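Local coordinates for SsRai1 (Scheffersomyces stipitis, PDB 5BTO), which hydrolyses NAD caps and other 5'-end structures of RNAs, such as triphosphates and methylguanosine caps, using a divalent metal cation, at residues Tyr254-Glu264 and Ile288-Asp298; Val47-Tyr55 and Glu235-Ile243. All coordinates share one frame; numbering follows the deposited sequence.

How the interactions relate
Neighbouring strands of one sheet tie the two contacts together, their centres about 18 Å apart. In interaction 1, strands 254-261 and 290-296 pair in parallel; in interaction 2, residues 53-55 of segment 47-55 pair with strand 238-239, which is antiparallel to 254-261 on the side away from 290-296. The seam between them is bonded from Met255 N to Cys238 O (2.9 Å) and from Leu257 N to the carboxylate oxygen Asp237 OD2 (2.8 Å). The seam runs through the active site: Asp237, Glu256 and Leu257, with Glu186, bind the divalent metal cation, and Glu235 and Lys258 bind substrate. A second junction brings Lys290 against the Trp240 ring in a cation-pi contact.

Interaction 1: residues Tyr254-Glu264 and Ile288-Asp298; sequences YMELKTTRILE and IRKVVYGFRDD
Lys258 lays its CB over one face of the Tyr293 ring, 3.5 Å from the ring centroid and 21° off the normal, a CH-pi contact made toward the ring's rim at CE1. With CG anti to its carbonyl carbon (chi1 -55°) and a bend at chi2, the lysine chain then leaves the ring, and NZ reaches Glu256 OE2 at 2.6 Å, a salt bridge met on the anti side of the carboxylate. On the same face of the sheet as Lys258 and Tyr293, Thr260 CG2 lies 3.5 Å from Phe295 CD2; from the loop beyond, Leu263 CG approaches CE2. Across the sheet, Leu257 CD2 meets Val292 CB and Met255 SD packs on Val292 CG2. Beneath these side chains the backbones pair in parallel, from Glu256 N bonded to Lys290 O as far as Ile262 N bonded to Arg296 O. Strand 254-261, helix 266-286 and strand 290-296 form a beta-alpha-beta crossover of the PD-(D/E)XK nuclease fold, and its first strand supplies the E-x-K element: Glu256 and Leu257 bind the divalent metal and Lys258 the substrate. Where the strands end, Arg261 NH2 forms a salt bridge with Asp298 OD2 at 2.6 Å; the carboxylate stands over one guanidinium face, the two planes 79° apart. In the same network the extended Arg261 turns NE and NH2 side-on to Glu264 OE2, a salt bridge at 3.1 and 2.9 Å, which is likely to offset the like charges of Glu264 and Asp298. Nearby, Arg296 NE and Thr259 OG1 share a water, bonded to NE at 2.7 Å. Farther out, helix 266-286 positions the first shell: Gln282 accepts from Lys258 NZ, Thr279 bonds Tyr293 OH, Lys275 holds Thr260 OG1, and Phe272 meets the Tyr293 ring edge-to-face. On the Val292 side, Phe185 of helix 169-188 packs against Val292 and Thr259.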
loop_
_atom_site.group_PDB
_atom_site.type_symbol
_atom_site.label_atom_id
_atom_site.label_comp_id
_atom_site.label_asym_id
_atom_site.label_seq_id
_atom_site.Cartn_x
_atom_site.Cartn_y
_atom_site.Cartn_z
ATOM N N TYR A 254 -35.536 -7.833 -1.439
ATOM C CA TYR A 254 -35.377 -6.601 -0.671
ATOM C C TYR A 254 -35.039 -5.417 -1.576
ATOM O O TYR A 254 -34.560 -5.591 -2.691
ATOM C CB TYR A 254 -34.242 -6.746 0.345
ATOM C CG TYR A 254 -34.501 -7.698 1.485
ATOM C CD1 TYR A 254 -35.791 -7.961 1.933
ATOM C CD2 TYR A 254 -33.441 -8.312 2.142
ATOM C CE1 TYR A 254 -36.008 -8.830 2.997
ATOM C CE2 TYR A 254 -33.651 -9.177 3.203
ATOM C CZ TYR A 254 -34.936 -9.431 3.628
ATOM O OH TYR A 254 -35.146 -10.284 4.681
ATOM N N MET A 255 -35.286 -4.212 -1.083
ATOM C CA MET A 255 -34.992 -3.004 -1.856
ATOM C C MET A 255 -34.581 -1.889 -0.901
ATOM O O MET A 255 -35.059 -1.818 0.232
ATOM C CB MET A 255 -36.219 -2.596 -2.703
ATOM C CG MET A 255 -35.935 -1.508 -3.749
ATOM S SD MET A 255 -37.217 -1.385 -5.031
ATOM C CE MET A 255 -38.627 -1.091 -3.975
ATOM N N GLU A 256 -33.665 -1.037 -1.353
ATOM C CA GLU A 256 -33.247 0.131 -0.600
ATOM C C GLU A 256 -34.031 1.358 -1.065
ATOM O O GLU A 256 -34.374 1.462 -2.241
ATOM C CB GLU A 256 -31.754 0.359 -0.838
ATOM C CG GLU A 256 -31.144 1.487 -0.043
ATOM C CD GLU A 256 -30.702 1.041 1.333
ATOM O OE1 GLU A 256 -30.707 -0.180 1.588
ATOM O OE2 GLU A 256 -30.346 1.910 2.155
ATOM N N LEU A 257 -34.305 2.280 -0.148
ATOM C CA LEU A 257 -35.006 3.531 -0.476
ATOM C C LEU A 257 -34.174 4.733 -0.035
ATOM O O LEU A 257 -33.821 4.845 1.133
ATOM C CB LEU A 257 -36.356 3.580 0.237
ATOM C CG LEU A 257 -37.298 2.421 -0.076
ATOM C CD1 LEU A 257 -38.558 2.501 0.769
ATOM C CD2 LEU A 257 -37.633 2.418 -1.558
ATOM N N LYS A 258 -33.888 5.643 -0.966
ATOM C CA LYS A 258 -33.050 6.802 -0.671
ATOM C C LYS A 258 -33.658 8.053 -1.274
ATOM O O LYS A 258 -34.508 7.966 -2.162
ATOM C CB LYS A 258 -31.652 6.610 -1.268
ATOM C CG LYS A 258 -30.935 5.352 -0.857
ATOM C CD LYS A 258 -30.434 5.438 0.562
ATOM C CE LYS A 258 -29.368 4.367 0.811
ATOM N NZ LYS A 258 -29.107 4.137 2.263
ATOM N N THR A 259 -33.194 9.212 -0.812
ATOM C CA THR A 259 -33.614 10.490 -1.380
ATOM C C THR A 259 -32.420 11.392 -1.643
ATOM O O THR A 259 -31.363 11.243 -1.026
ATOM C CB THR A 259 -34.553 11.258 -0.437
ATOM O OG1 THR A 259 -33.826 11.668 0.728
ATOM C CG2 THR A 259 -35.739 10.400 -0.033
ATOM N N THR A 260 -32.601 12.345 -2.549
ATOM C CA THR A 260 -31.568 13.323 -2.833
ATOM C C THR A 260 -32.224 14.503 -3.545
ATOM O O THR A 260 -33.375 14.406 -3.971
ATOM C CB THR A 260 -30.444 12.710 -3.698
ATOM O OG1 THR A 260 -29.286 13.561 -3.683
ATOM C CG2 THR A 260 -30.923 12.496 -5.129
ATOM N N ARG A 261 -31.508 15.618 -3.661
ATOM C CA ARG A 261 -32.054 16.785 -4.341
ATOM C C ARG A 261 -32.102 16.542 -5.848
ATOM O O ARG A 261 -31.254 15.834 -6.392
ATOM C CB ARG A 261 -31.209 18.024 -4.022
ATOM C CG ARG A 261 -31.719 19.315 -4.644
ATOM C CD ARG A 261 -31.003 20.528 -4.082
ATOM N NE ARG A 261 -31.464 21.756 -4.725
ATOM C CZ ARG A 261 -31.124 22.979 -4.328
ATOM N NH1 ARG A 261 -30.328 23.139 -3.279
ATOM N NH2 ARG A 261 -31.585 24.044 -4.976
ATOM N N ILE A 262 -33.103 17.114 -6.514
ATOM C CA ILE A 262 -33.174 17.060 -7.972
ATOM C C ILE A 262 -31.870 17.531 -8.602
ATOM O O ILE A 262 -31.164 18.365 -8.035
ATOM C CB ILE A 262 -34.338 17.908 -8.532
ATOM C CG1 ILE A 262 -34.289 19.331 -7.985
ATOM C CG2 ILE A 262 -35.676 17.266 -8.190
ATOM C CD1 ILE A 262 -35.411 20.224 -8.540
ATOM N N LEU A 263 -31.564 16.979 -9.773
ATOM C CA LEU A 263 -30.291 17.206 -10.443
ATOM C C LEU A 263 -30.376 18.420 -11.360
ATOM O O LEU A 263 -30.442 18.287 -12.577
ATOM C CB LEU A 263 -29.898 15.971 -11.252
ATOM C CG LEU A 263 -29.845 14.649 -10.485
ATOM C CD1 LEU A 263 -29.371 13.504 -11.387
ATOM C CD2 LEU A 263 -28.932 14.785 -9.276
ATOM N N GLU A 264 -30.345 19.610 -10.773
ATOM C CA GLU A 264 -30.556 20.829 -11.551
ATOM C C GLU A 264 -29.271 21.560 -11.942
ATOM O O GLU A 264 -29.317 22.633 -12.551
ATOM C CB GLU A 264 -31.531 21.765 -10.828
ATOM C CG GLU A 264 -31.270 21.947 -9.341
ATOM C CD GLU A 264 -32.355 22.778 -8.676
ATOM O OE1 GLU A 264 -33.127 23.426 -9.411
ATOM O OE2 GLU A 264 -32.445 22.778 -7.428
ATOM N N ILE A 288 -28.336 -6.683 -1.869
ATOM C CA ILE A 288 -29.599 -6.019 -2.216
ATOM C C ILE A 288 -29.522 -5.611 -3.684
ATOM O O ILE A 288 -28.580 -4.938 -4.086
ATOM C CB ILE A 288 -29.851 -4.762 -1.354
ATOM C CG1 ILE A 288 -29.838 -5.084 0.149
ATOM C CG2 ILE A 288 -31.150 -4.046 -1.780
ATOM C CD1 ILE A 288 -30.816 -6.094 0.578
ATOM N N ARG A 289 -30.519 -5.999 -4.477
ATOM C CA ARG A 289 -30.432 -5.906 -5.935
ATOM C C ARG A 289 -31.165 -4.703 -6.528
ATOM O O ARG A 289 -31.008 -4.411 -7.706
ATOM C CB ARG A 289 -30.983 -7.185 -6.584
ATOM C CG ARG A 289 -30.237 -8.449 -6.155
ATOM C CD ARG A 289 -30.784 -9.688 -6.861
ATOM N NE ARG A 289 -30.172 -10.925 -6.377
ATOM C CZ ARG A 289 -30.386 -12.126 -6.907
ATOM N NH1 ARG A 289 -31.194 -12.259 -7.951
ATOM N NH2 ARG A 289 -29.788 -13.197 -6.395
ATOM N N LYS A 290 -31.976 -4.035 -5.719
ATOM C CA LYS A 290 -32.767 -2.903 -6.218
ATOM C C LYS A 290 -32.681 -1.710 -5.273
ATOM O O LYS A 290 -32.679 -1.870 -4.053
ATOM C CB LYS A 290 -34.240 -3.298 -6.391
ATOM C CG LYS A 290 -34.556 -4.294 -7.519
ATOM C CD LYS A 290 -36.071 -4.453 -7.677
ATOM C CE LYS A 290 -36.492 -5.742 -8.407
ATOM N NZ LYS A 290 -35.642 -6.098 -9.579
ATOM N N VAL A 291 -32.628 -0.511 -5.851
ATOM C CA VAL A 291 -32.625 0.720 -5.089
ATOM C C VAL A 291 -33.578 1.714 -5.738
ATOM O O VAL A 291 -33.548 1.893 -6.959
ATOM C CB VAL A 291 -31.241 1.400 -5.119
ATOM C CG1 VAL A 291 -31.271 2.670 -4.289
ATOM C CG2 VAL A 291 -30.161 0.459 -4.648
ATOM N N VAL A 292 -34.395 2.385 -4.935
ATOM C CA VAL A 292 -35.197 3.493 -5.467
ATOM C C VAL A 292 -34.721 4.815 -4.886
ATOM O O VAL A 292 -34.627 4.964 -3.668
ATOM C CB VAL A 292 -36.708 3.321 -5.173
ATOM C CG1 VAL A 292 -37.444 4.640 -5.400
ATOM C CG2 VAL A 292 -37.294 2.229 -6.052
ATOM N N TYR A 293 -34.415 5.776 -5.756
ATOM C CA TYR A 293 -34.137 7.140 -5.313
ATOM C C TYR A 293 -35.328 8.049 -5.566
ATOM O O TYR A 293 -35.875 8.080 -6.671
ATOM C CB TYR A 293 -32.911 7.726 -6.024
ATOM C CG TYR A 293 -31.650 7.623 -5.213
ATOM C CD1 TYR A 293 -31.320 8.599 -4.275
ATOM C CD2 TYR A 293 -30.799 6.539 -5.372
ATOM C CE1 TYR A 293 -30.153 8.496 -3.526
ATOM C CE2 TYR A 293 -29.644 6.421 -4.623
ATOM C CZ TYR A 293 -29.330 7.398 -3.703
ATOM O OH TYR A 293 -28.173 7.283 -2.966
ATOM N N GLY A 294 -35.724 8.788 -4.539
ATOM C CA GLY A 294 -36.692 9.867 -4.704
ATOM C C GLY A 294 -35.953 11.189 -4.799
ATOM O O GLY A 294 -35.059 11.468 -3.999
ATOM N N PHE A 295 -36.312 11.990 -5.797
ATOM C CA PHE A 295 -35.648 13.263 -6.054
ATOM C C PHE A 295 -36.568 14.410 -5.657
ATOM O O PHE A 295 -37.707 14.481 -6.114
ATOM C CB PHE A 295 -35.277 13.374 -7.538
ATOM C CG PHE A 295 -34.255 12.362 -7.990
ATOM C CD1 PHE A 295 -34.644 11.094 -8.402
ATOM C CD2 PHE A 295 -32.897 12.679 -7.991
ATOM C CE1 PHE A 295 -33.692 10.153 -8.811
ATOM C CE2 PHE A 295 -31.947 11.750 -8.397
ATOM C CZ PHE A 295 -32.345 10.489 -8.813
ATOM N N ARG A 296 -36.080 15.307 -4.806
ATOM C CA ARG A 296 -36.940 16.355 -4.258
ATOM C C ARG A 296 -36.368 17.741 -4.497
ATOM O O ARG A 296 -35.160 17.897 -4.642
ATOM C CB ARG A 296 -37.183 16.119 -2.763
ATOM C CG ARG A 296 -35.910 15.892 -1.957
ATOM C CD ARG A 296 -35.635 17.074 -1.044
ATOM N NE ARG A 296 -34.253 17.109 -0.579
ATOM C CZ ARG A 296 -33.513 18.213 -0.528
ATOM N NH1 ARG A 296 -34.022 19.375 -0.921
ATOM N NH2 ARG A 296 -32.260 18.156 -0.095
ATOM N N ASP A 297 -37.242 18.747 -4.536
ATOM C CA ASP A 297 -36.793 20.115 -4.772
ATOM C C ASP A 297 -36.515 20.872 -3.468
ATOM O O ASP A 297 -36.532 20.284 -2.388
ATOM C CB ASP A 297 -37.758 20.882 -5.696
ATOM C CG ASP A 297 -39.145 21.087 -5.091
ATOM O OD1 ASP A 297 -39.307 20.980 -3.859
ATOM O OD2 ASP A 297 -40.083 21.392 -5.867
ATOM N N ASP A 298 -36.232 22.167 -3.582
ATOM C CA ASP A 298 -35.968 23.019 -2.419
ATOM C C ASP A 298 -37.105 23.047 -1.408
ATOM O O ASP A 298 -36.877 23.205 -0.208
ATOM C CB ASP A 298 -35.691 24.456 -2.862
ATOM C CG ASP A 298 -34.254 24.675 -3.250
ATOM O OD1 ASP A 298 -33.390 24.663 -2.347
ATOM O OD2 ASP A 298 -33.994 24.869 -4.456
HETATM O O HOH W 1 -32.792 -7.337 -3.613
HETATM O O HOH W 2 -33.876 14.799 0.749
#

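Interaction 2: residues Val47-Tyr55 and Glu235-Ile243; sequences VKDENVSYY and EVDCVWDYI
Ser53 O accepts the shortest direct hydrogen bond across this contact, from Val239 N at 2.8 Å, and the carbonyl of Val239 accepts a nearly straight hydrogen bond from Tyr55 N (2.9 Å, 171°). Tyr54 is thus bracketed in a single beta bridge with Val239. Its ring lies alongside the valine, both side chains pointing the same way, with CD2 3.8 Å from Val239 CB; CG stands anti to the carbonyl carbon (chi1 -64°), which carries Tyr54 OH to 4.0 Å from Ile243 CG1. On another side of Val239, CG2 is pressed tightly on Val52 CG1 at 3.5 Å. Replacing Tyr54 by alanine is likely to strip the ring from Val239 CB and CG1, take the hydroxyl from Ile243 CG1, and leave a gap beside the valine. Tyr55 CB meets Cys238 SG, which makes an oblique sulfur-aromatic contact with the Tyr55 ring, and a water joins Tyr55 O to Trp240 O. Residues 53-55, following helix 44-50, flank one side of strand 238-239, and strand 254-261 the other; Tyr54 also pairs by backbone with Leu191 of strand 190-191, and Lys48 reaches Glu28 of strand 27-34.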
loop_
_atom_site.group_PDB
_atom_site.type_symbol
_atom_site.label_atom_id
_atom_site.label_comp_id
_atom_site.label_asym_id
_atom_site.label_seq_id
_atom_site.Cartn_x
_atom_site.Cartn_y
_atom_site.Cartn_z
ATOM N N VAL A 47 -40.635 -11.227 13.528
ATOM C CA VAL A 47 -39.881 -10.236 12.777
ATOM C C VAL A 47 -40.387 -10.142 11.342
ATOM O O VAL A 47 -40.615 -9.049 10.824
ATOM C CB VAL A 47 -38.367 -10.537 12.780
ATOM C CG1 VAL A 47 -37.651 -9.665 11.767
ATOM C CG2 VAL A 47 -37.794 -10.306 14.171
ATOM N N LYS A 48 -40.559 -11.294 10.706
ATOM C CA LYS A 48 -40.999 -11.346 9.316
ATOM C C LYS A 48 -42.455 -10.905 9.138
ATOM O O LYS A 48 -42.789 -10.263 8.145
ATOM C CB LYS A 48 -40.799 -12.754 8.750
ATOM C CG LYS A 48 -39.346 -13.203 8.705
ATOM C CD LYS A 48 -38.636 -12.654 7.490
ATOM C CE LYS A 48 -37.130 -12.892 7.567
ATOM N NZ LYS A 48 -36.489 -12.629 6.259
ATOM N N ASP A 49 -43.310 -11.241 10.102
ATOM C CA ASP A 49 -44.744 -10.946 9.990
ATOM C C ASP A 49 -45.123 -9.521 10.387
ATOM O O ASP A 49 -46.149 -8.998 9.932
ATOM C CB ASP A 49 -45.569 -11.920 10.838
ATOM C CG ASP A 49 -45.616 -13.317 10.257
ATOM O OD1 ASP A 49 -45.122 -13.515 9.127
ATOM O OD2 ASP A 49 -46.169 -14.217 10.932
ATOM N N GLU A 50 -44.319 -8.895 11.240
ATOM C CA GLU A 50 -44.743 -7.655 11.883
ATOM C C GLU A 50 -43.778 -6.491 11.725
ATOM O O GLU A 50 -44.140 -5.344 11.991
ATOM C CB GLU A 50 -44.985 -7.886 13.375
ATOM C CG GLU A 50 -46.065 -8.910 13.689
ATOM C CD GLU A 50 -46.333 -9.019 15.179
ATOM O OE1 GLU A 50 -45.682 -8.281 15.955
ATOM O OE2 GLU A 50 -47.187 -9.843 15.575
ATOM N N ASN A 51 -42.549 -6.779 11.312
ATOM C CA ASN A 51 -41.517 -5.747 11.317
ATOM C C ASN A 51 -40.888 -5.458 9.955
ATOM O O ASN A 51 -39.800 -4.878 9.886
ATOM C CB ASN A 51 -40.428 -6.094 12.344
ATOM C CG ASN A 51 -40.959 -6.121 13.766
ATOM O OD1 ASN A 51 -41.412 -7.159 14.260
ATOM N ND2 ASN A 51 -40.932 -4.970 14.425
ATOM N N VAL A 52 -41.582 -5.847 8.888
ATOM C CA VAL A 52 -41.110 -5.686 7.515
ATOM C C VAL A 52 -42.056 -4.767 6.746
ATOM O O VAL A 52 -43.270 -4.966 6.785
ATOM C CB VAL A 52 -41.108 -7.056 6.783
ATOM C CG1 VAL A 52 -40.856 -6.884 5.298
ATOM C CG2 VAL A 52 -40.090 -8.011 7.404
ATOM N N SER A 53 -41.510 -3.774 6.049
ATOM C CA SER A 53 -42.306 -2.890 5.185
ATOM C C SER A 53 -42.324 -3.364 3.730
ATOM O O SER A 53 -41.407 -4.062 3.282
ATOM C CB SER A 53 -41.761 -1.452 5.230
ATOM O OG SER A 53 -41.792 -0.927 6.547
ATOM N N TYR A 54 -43.363 -2.967 2.995
ATOM C CA TYR A 54 -43.538 -3.350 1.588
ATOM C C TYR A 54 -43.686 -2.130 0.685
ATOM O O TYR A 54 -44.528 -1.267 0.933
ATOM C CB TYR A 54 -44.765 -4.265 1.426
ATOM C CG TYR A 54 -44.610 -5.585 2.137
ATOM C CD1 TYR A 54 -44.802 -5.678 3.507
ATOM C CD2 TYR A 54 -44.236 -6.728 1.446
ATOM C CE1 TYR A 54 -44.645 -6.884 4.171
ATOM C CE2 TYR A 54 -44.076 -7.940 2.096
ATOM C CZ TYR A 54 -44.281 -8.009 3.462
ATOM O OH TYR A 54 -44.128 -9.207 4.121
ATOM N N TYR A 55 -42.888 -2.069 -0.376
ATOM C CA TYR A 55 -42.909 -0.919 -1.279
ATOM C C TYR A 55 -44.292 -0.680 -1.864
ATOM O O TYR A 55 -44.969 -1.614 -2.279
ATOM C CB TYR A 55 -41.942 -1.132 -2.436
ATOM C CG TYR A 55 -41.706 0.110 -3.257
ATOM C CD1 TYR A 55 -41.095 1.224 -2.696
ATOM C CD2 TYR A 55 -42.066 0.161 -4.596
ATOM C CE1 TYR A 55 -40.868 2.363 -3.443
ATOM C CE2 TYR A 55 -41.841 1.299 -5.355
ATOM C CZ TYR A 55 -41.244 2.394 -4.777
ATOM O OH TYR A 55 -41.014 3.521 -5.533
ATOM N N GLU A 235 -29.381 -2.995 8.044
ATOM C CA GLU A 235 -30.773 -2.557 7.914
ATOM C C GLU A 235 -31.248 -2.653 6.473
ATOM O O GLU A 235 -30.518 -2.319 5.534
ATOM C CB GLU A 235 -30.978 -1.126 8.427
ATOM C CG GLU A 235 -32.467 -0.733 8.448
ATOM C CD GLU A 235 -32.737 0.664 8.964
ATOM O OE1 GLU A 235 -31.770 1.360 9.333
ATOM O OE2 GLU A 235 -33.927 1.070 8.994
ATOM N N VAL A 236 -32.493 -3.097 6.317
ATOM C CA VAL A 236 -33.130 -3.243 5.016
ATOM C C VAL A 236 -34.407 -2.421 5.039
ATOM O O VAL A 236 -35.176 -2.478 6.006
ATOM C CB VAL A 236 -33.444 -4.732 4.736
ATOM C CG1 VAL A 236 -34.492 -4.885 3.621
ATOM C CG2 VAL A 236 -32.148 -5.504 4.419
ATOM N N ASP A 237 -34.631 -1.639 3.986
ATOM C CA ASP A 237 -35.718 -0.666 4.010
ATOM C C ASP A 237 -37.090 -1.286 3.748
ATOM O O ASP A 237 -38.052 -0.967 4.440
ATOM C CB ASP A 237 -35.459 0.482 3.033
ATOM C CG ASP A 237 -34.236 1.299 3.417
ATOM O OD1 ASP A 237 -33.959 1.386 4.631
ATOM O OD2 ASP A 237 -33.557 1.843 2.518
ATOM N N CYS A 238 -37.175 -2.174 2.765
ATOM C CA CYS A 238 -38.462 -2.778 2.431
ATOM C C CYS A 238 -38.321 -4.006 1.545
ATOM O O CYS A 238 -37.237 -4.334 1.065
ATOM C CB CYS A 238 -39.380 -1.740 1.754
ATOM S SG CYS A 238 -38.951 -1.336 0.062
ATOM N N VAL A 239 -39.444 -4.690 1.350
ATOM C CA VAL A 239 -39.563 -5.766 0.383
ATOM C C VAL A 239 -40.252 -5.188 -0.848
ATOM O O VAL A 239 -41.218 -4.438 -0.709
ATOM C CB VAL A 239 -40.426 -6.903 0.976
ATOM C CG1 VAL A 239 -40.804 -7.919 -0.077
ATOM C CG2 VAL A 239 -39.658 -7.572 2.114
ATOM N N TRP A 240 -39.758 -5.501 -2.043
ATOM C CA TRP A 240 -40.406 -4.967 -3.246
ATOM C C TRP A 240 -41.564 -5.814 -3.747
ATOM O O TRP A 240 -42.493 -5.293 -4.354
ATOM C CB TRP A 240 -39.413 -4.658 -4.372
ATOM C CG TRP A 240 -38.702 -5.822 -4.958
ATOM C CD1 TRP A 240 -37.536 -6.392 -4.507
ATOM C CD2 TRP A 240 -39.069 -6.538 -6.138
ATOM N NE1 TRP A 240 -37.174 -7.435 -5.333
ATOM C CE2 TRP A 240 -38.101 -7.548 -6.337
ATOM C CE3 TRP A 240 -40.133 -6.435 -7.040
ATOM C CZ2 TRP A 240 -38.163 -8.441 -7.406
ATOM C CZ3 TRP A 240 -40.193 -7.322 -8.097
ATOM C CH2 TRP A 240 -39.215 -8.314 -8.271
ATOM N N ASP A 241 -41.530 -7.113 -3.491
ATOM C CA ASP A 241 -42.660 -7.941 -3.903
ATOM C C ASP A 241 -43.242 -8.785 -2.773
ATOM O O ASP A 241 -44.348 -8.507 -2.293
ATOM C CB ASP A 241 -42.343 -8.755 -5.171
ATOM C CG ASP A 241 -41.109 -9.642 -5.038
ATOM O OD1 ASP A 241 -40.407 -9.581 -4.008
ATOM O OD2 ASP A 241 -40.836 -10.402 -5.993
ATOM N N TYR A 242 -42.506 -9.803 -2.340
ATOM C CA TYR A 242 -42.987 -10.695 -1.294
ATOM C C TYR A 242 -41.810 -11.392 -0.625
ATOM O O TYR A 242 -40.710 -11.434 -1.179
ATOM C CB TYR A 242 -43.946 -11.736 -1.886
ATOM C CG TYR A 242 -43.285 -12.663 -2.880
ATOM C CD1 TYR A 242 -43.155 -12.306 -4.216
ATOM C CD2 TYR A 242 -42.782 -13.893 -2.479
ATOM C CE1 TYR A 242 -42.533 -13.146 -5.123
ATOM C CE2 TYR A 242 -42.169 -14.740 -3.377
ATOM C CZ TYR A 242 -42.045 -14.360 -4.695
ATOM O OH TYR A 242 -41.430 -15.209 -5.587
ATOM N N ILE A 243 -42.038 -11.928 0.570
ATOM C CA ILE A 243 -41.018 -12.721 1.253
ATOM C C ILE A 243 -41.126 -14.196 0.855
ATOM O O ILE A 243 -42.200 -14.786 0.955
ATOM C CB ILE A 243 -41.136 -12.614 2.784
ATOM C CG1 ILE A 243 -40.815 -11.196 3.253
ATOM C CG2 ILE A 243 -40.184 -13.602 3.459
ATOM C CD1 ILE A 243 -39.374 -10.835 3.101
HETATM O O HOH W 3 -44.662 -11.546 1.744
HETATM O O HOH W 4 -44.654 -4.019 -3.380
#